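Local coordinates for choline/ethanolamine kinase family protein (Mesorhizobium loti, PDB 3DXQ), which probably phosphorylates ethanolamine or a similar small alcohol, as phosphotransferases of the choline/ethanolamine kinase type do, at residues A[237-248]-A[291-299]. Sequence-based numbering, arbitrary orientation.
Sequences PAERGRVVIYKA and FSRHLAAVR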
loop_
_atom_site.group_PDB
_atom_site.type_symbol
_atom_site.label_atom_id
_atom_site.label_comp_id
_atom_site.label_asym_id
_atom_site.label_seq_id
_atom_site.Cartn_x
_atom_site.Cartn_y
_atom_site.Cartn_z
ATOM N N PRO A 237 6.517 -21.822 -7.731
ATOM C CA PRO A 237 6.150 -21.166 -9.022
ATOM C C PRO A 237 4.763 -20.535 -9.096
ATOM O O PRO A 237 4.585 -19.556 -9.826
ATOM C CB PRO A 237 6.250 -22.291 -10.013
ATOM C CG PRO A 237 7.249 -23.243 -9.396
ATOM C CD PRO A 237 6.956 -23.212 -7.921
ATOM N N ALA A 238 3.792 -21.074 -8.349
ATOM C CA ALA A 238 2.429 -20.516 -8.355
ATOM C C ALA A 238 2.379 -19.263 -7.497
ATOM O O ALA A 238 1.664 -18.305 -7.784
ATOM C CB ALA A 238 1.417 -21.550 -7.845
ATOM N N GLU A 239 3.147 -19.290 -6.426
ATOM C CA GLU A 239 3.214 -18.179 -5.491
ATOM C C GLU A 239 3.894 -17.018 -6.162
ATOM O O GLU A 239 3.339 -15.922 -6.253
ATOM C CB GLU A 239 3.987 -18.602 -4.245
ATOM C CG GLU A 239 3.205 -19.557 -3.425
ATOM C CD GLU A 239 3.984 -20.234 -2.302
ATOM O OE1 GLU A 239 5.219 -20.429 -2.372
ATOM O OE2 GLU A 239 3.315 -20.647 -1.352
ATOM N N ARG A 240 5.097 -17.280 -6.649
ATOM C CA ARG A 240 5.894 -16.296 -7.385
ATOM C C ARG A 240 5.074 -15.703 -8.509
ATOM O O ARG A 240 5.105 -14.501 -8.735
ATOM C CB ARG A 240 7.120 -16.985 -7.961
ATOM C CG ARG A 240 8.194 -16.088 -8.534
ATOM C CD ARG A 240 9.259 -16.963 -9.181
ATOM N NE ARG A 240 9.609 -18.102 -8.319
ATOM C CZ ARG A 240 10.487 -18.039 -7.322
ATOM N NH1 ARG A 240 11.106 -16.912 -7.077
ATOM N NH2 ARG A 240 10.744 -19.094 -6.554
ATOM N N GLY A 241 4.344 -16.553 -9.220
ATOM C CA GLY A 241 3.483 -16.100 -10.311
ATOM C C GLY A 241 2.419 -15.097 -9.878
ATOM O O GLY A 241 2.090 -14.164 -10.607
ATOM N N ARG A 242 1.847 -15.312 -8.702
ATOM C CA ARG A 242 0.821 -14.404 -8.209
ATOM C C ARG A 242 1.430 -13.046 -7.875
ATOM O O ARG A 242 0.870 -12.003 -8.207
ATOM C CB ARG A 242 0.026 -15.024 -7.041
ATOM C CG ARG A 242 -1.323 -15.529 -7.529
ATOM C CD ARG A 242 -2.061 -16.517 -6.654
ATOM N NE ARG A 242 -2.171 -16.161 -5.237
ATOM C CZ ARG A 242 -1.762 -16.949 -4.235
ATOM N NH1 ARG A 242 -1.203 -18.131 -4.480
ATOM N NH2 ARG A 242 -1.902 -16.571 -2.981
ATOM N N VAL A 243 2.604 -13.059 -7.259
ATOM C CA VAL A 243 3.265 -11.810 -6.930
ATOM C C VAL A 243 3.516 -11.038 -8.229
ATOM O O VAL A 243 3.132 -9.876 -8.375
ATOM C CB VAL A 243 4.568 -12.029 -6.173
ATOM C CG1 VAL A 243 5.161 -10.694 -5.801
ATOM C CG2 VAL A 243 4.327 -12.844 -4.935
ATOM N N VAL A 244 4.126 -11.689 -9.195
ATOM C CA VAL A 244 4.407 -11.007 -10.461
ATOM C C VAL A 244 3.104 -10.487 -11.102
ATOM O O VAL A 244 3.065 -9.374 -11.619
ATOM C CB VAL A 244 5.204 -11.915 -11.388
ATOM C CG1 VAL A 244 5.348 -11.309 -12.776
ATOM C CG2 VAL A 244 6.559 -12.175 -10.769
ATOM N N ILE A 245 2.036 -11.276 -11.024
ATOM C CA ILE A 245 0.739 -10.881 -11.573
ATOM C C ILE A 245 0.230 -9.592 -10.917
ATOM O O ILE A 245 -0.243 -8.660 -11.609
ATOM C CB ILE A 245 -0.304 -12.021 -11.409
ATOM C CG1 ILE A 245 -0.131 -13.041 -12.532
ATOM C CG2 ILE A 245 -1.716 -11.498 -11.453
ATOM C CD1 ILE A 245 -0.293 -12.430 -13.893
ATOM N N TYR A 246 0.344 -9.534 -9.592
ATOM C CA TYR A 246 -0.081 -8.352 -8.853
ATOM C C TYR A 246 0.847 -7.160 -9.098
ATOM O O TYR A 246 0.376 -6.019 -9.133
ATOM C CB TYR A 246 -0.234 -8.655 -7.353
ATOM C CG TYR A 246 -1.384 -9.608 -7.062
ATOM C CD1 TYR A 246 -2.656 -9.377 -7.573
ATOM C CD2 TYR A 246 -1.197 -10.731 -6.267
ATOM C CE1 TYR A 246 -3.712 -10.254 -7.318
ATOM C CE2 TYR A 246 -2.249 -11.613 -5.991
ATOM C CZ TYR A 246 -3.509 -11.370 -6.524
ATOM O OH TYR A 246 -4.558 -12.236 -6.249
ATOM N N LYS A 247 2.148 -7.400 -9.266
ATOM C CA LYS A 247 3.031 -6.310 -9.670
ATOM C C LYS A 247 2.405 -5.609 -10.881
ATOM O O LYS A 247 2.268 -4.396 -10.893
ATOM C CB LYS A 247 4.425 -6.814 -10.048
ATOM C CG LYS A 247 5.436 -6.948 -8.925
ATOM C CD LYS A 247 6.678 -7.661 -9.457
ATOM C CE LYS A 247 7.977 -7.103 -8.917
ATOM N NZ LYS A 247 9.170 -7.945 -9.279
ATOM N N ALA A 248 1.992 -6.382 -11.882
ATOM C CA ALA A 248 1.405 -5.806 -13.092
ATOM C C ALA A 248 0.061 -5.138 -12.801
ATOM O O ALA A 248 -0.157 -4.002 -13.200
ATOM C CB ALA A 248 1.255 -6.870 -14.205
ATOM N N PHE A 291 6.648 -13.396 -18.054
ATOM C CA PHE A 291 5.306 -13.111 -17.551
ATOM C C PHE A 291 4.287 -14.167 -17.950
ATOM O O PHE A 291 3.474 -14.564 -17.122
ATOM C CB PHE A 291 4.853 -11.724 -18.023
ATOM C CG PHE A 291 3.583 -11.252 -17.389
ATOM C CD1 PHE A 291 3.579 -10.806 -16.066
ATOM C CD2 PHE A 291 2.395 -11.234 -18.105
ATOM C CE1 PHE A 291 2.407 -10.369 -15.455
ATOM C CE2 PHE A 291 1.220 -10.793 -17.506
ATOM C CZ PHE A 291 1.228 -10.362 -16.173
ATOM N N SER A 292 4.316 -14.613 -19.207
ATOM C CA SER A 292 3.385 -15.646 -19.650
ATOM C C SER A 292 3.639 -16.948 -18.892
ATOM O O SER A 292 2.698 -17.676 -18.591
ATOM C CB SER A 292 3.475 -15.865 -21.151
ATOM O OG SER A 292 4.781 -16.252 -21.516
ATOM N N ARG A 293 4.900 -17.228 -18.569
ATOM C CA ARG A 293 5.235 -18.392 -17.719
ATOM C C ARG A 293 4.656 -18.265 -16.320
ATOM O O ARG A 293 4.122 -19.233 -15.770
ATOM C CB ARG A 293 6.748 -18.596 -17.606
ATOM C CG ARG A 293 7.287 -19.804 -18.345
ATOM C CD ARG A 293 8.809 -19.779 -18.340
ATOM N NE ARG A 293 9.358 -18.990 -19.455
ATOM C CZ ARG A 293 10.429 -18.196 -19.390
ATOM N NH1 ARG A 293 11.080 -18.009 -18.241
ATOM N NH2 ARG A 293 10.831 -17.547 -20.478
ATOM N N HIS A 294 4.777 -17.075 -15.740
ATOM C CA HIS A 294 4.213 -16.809 -14.421
ATOM C C HIS A 294 2.693 -16.931 -14.432
ATOM O O HIS A 294 2.087 -17.414 -13.463
ATOM C CB HIS A 294 4.625 -15.426 -13.923
ATOM C CG HIS A 294 6.028 -15.365 -13.418
ATOM N ND1 HIS A 294 6.940 -14.433 -13.859
ATOM C CD2 HIS A 294 6.679 -16.127 -12.509
ATOM C CE1 HIS A 294 8.094 -14.625 -13.250
ATOM N NE2 HIS A 294 7.965 -15.650 -12.428
ATOM N N LEU A 295 2.099 -16.487 -15.534
ATOM C CA LEU A 295 0.664 -16.529 -15.713
ATOM C C LEU A 295 0.227 -17.987 -15.808
ATOM O O LEU A 295 -0.667 -18.437 -15.078
ATOM C CB LEU A 295 0.294 -15.768 -16.977
ATOM C CG LEU A 295 -1.149 -15.315 -17.152
ATOM C CD1 LEU A 295 -1.474 -14.326 -16.049
ATOM C CD2 LEU A 295 -1.379 -14.701 -18.551
ATOM N N ALA A 296 0.904 -18.727 -16.678
ATOM C CA ALA A 296 0.639 -20.152 -16.887
ATOM C C ALA A 296 0.785 -20.952 -15.592
ATOM O O ALA A 296 0.036 -21.897 -15.372
ATOM C CB ALA A 296 1.550 -20.692 -17.951
ATOM N N ALA A 297 1.741 -20.567 -14.744
ATOM C CA ALA A 297 1.947 -21.201 -13.427
ATOM C C ALA A 297 0.791 -20.895 -12.465
ATOM O O ALA A 297 0.401 -21.752 -11.666
ATOM C CB ALA A 297 3.252 -20.741 -12.837
ATOM N N VAL A 298 0.248 -19.677 -12.518
ATOM C CA VAL A 298 -0.916 -19.359 -11.694
ATOM C C VAL A 298 -2.139 -20.110 -12.184
ATOM O O VAL A 298 -2.914 -20.609 -11.350
ATOM C CB VAL A 298 -1.238 -17.854 -11.636
ATOM C CG1 VAL A 298 -2.537 -17.616 -10.908
ATOM C CG2 VAL A 298 -0.129 -17.104 -10.920
ATOM N N ARG A 299 -2.305 -20.205 -13.511
ATOM C CA ARG A 299 -3.457 -20.899 -14.100
ATOM C C ARG A 299 -3.428 -22.396 -13.762
ATOM O O ARG A 299 -4.468 -23.001 -13.475
ATOM C CB ARG A 299 -3.529 -20.686 -15.634
ATOM C CG ARG A 299 -4.940 -20.869 -16.195
ATOM C CD ARG A 299 -5.055 -20.592 -17.691
ATOM N NE ARG A 299 -4.486 -19.307 -18.110
ATOM C CZ ARG A 299 -5.145 -18.149 -18.190
ATOM N NH1 ARG A 299 -6.431 -18.061 -17.867
ATOM N NH2 ARG A 299 -4.497 -17.056 -18.589
#
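The helical segments 237-248 and 291-299 run at 121° to each other, their axes approaching to 7.8 Å, and they come together where Gly241 faces His294. How a glycine lets two helices close in is illustrated here: with no side chain on Gly241, its CA lies 3.7 Å from the carbonyl O of His294. Val298 enters beside this glycine as a knob among Ala238, Gly241, Arg242 and Ile245. The methyl that enters is CG2, which stands anti to its own carbonyl carbon and rests against the Gly241-Arg242 peptide. His294, the residue most covered by the partner helix, extends along the other flank of Gly241. Val244 CG2 sits over one face of the His294 imidazole, 3.9 Å from the ring centroid and 14° off the normal, a CH-pi contact, while Arg240 CD meets the ring edge at NE2. The guanidinium of Arg240 goes on to a salt bridge with Glu224. Both helices belong to the helical C-terminal part of this kinase-like fold, where the last helix packs back on the start of helix 237-263. Further along, Phe291 has CG anti to its backbone N (chi1 -171°), which carries the ring to Val244, Ile245 and Ala248. Val244 CG1 lies near the ring plane, 3.8 Å from Phe291 CD1, and Ala248 CB is 3.9 Å from Phe291 CE1. At the opposite end, Ala297 CB packs on the carbonyl O of Pro237.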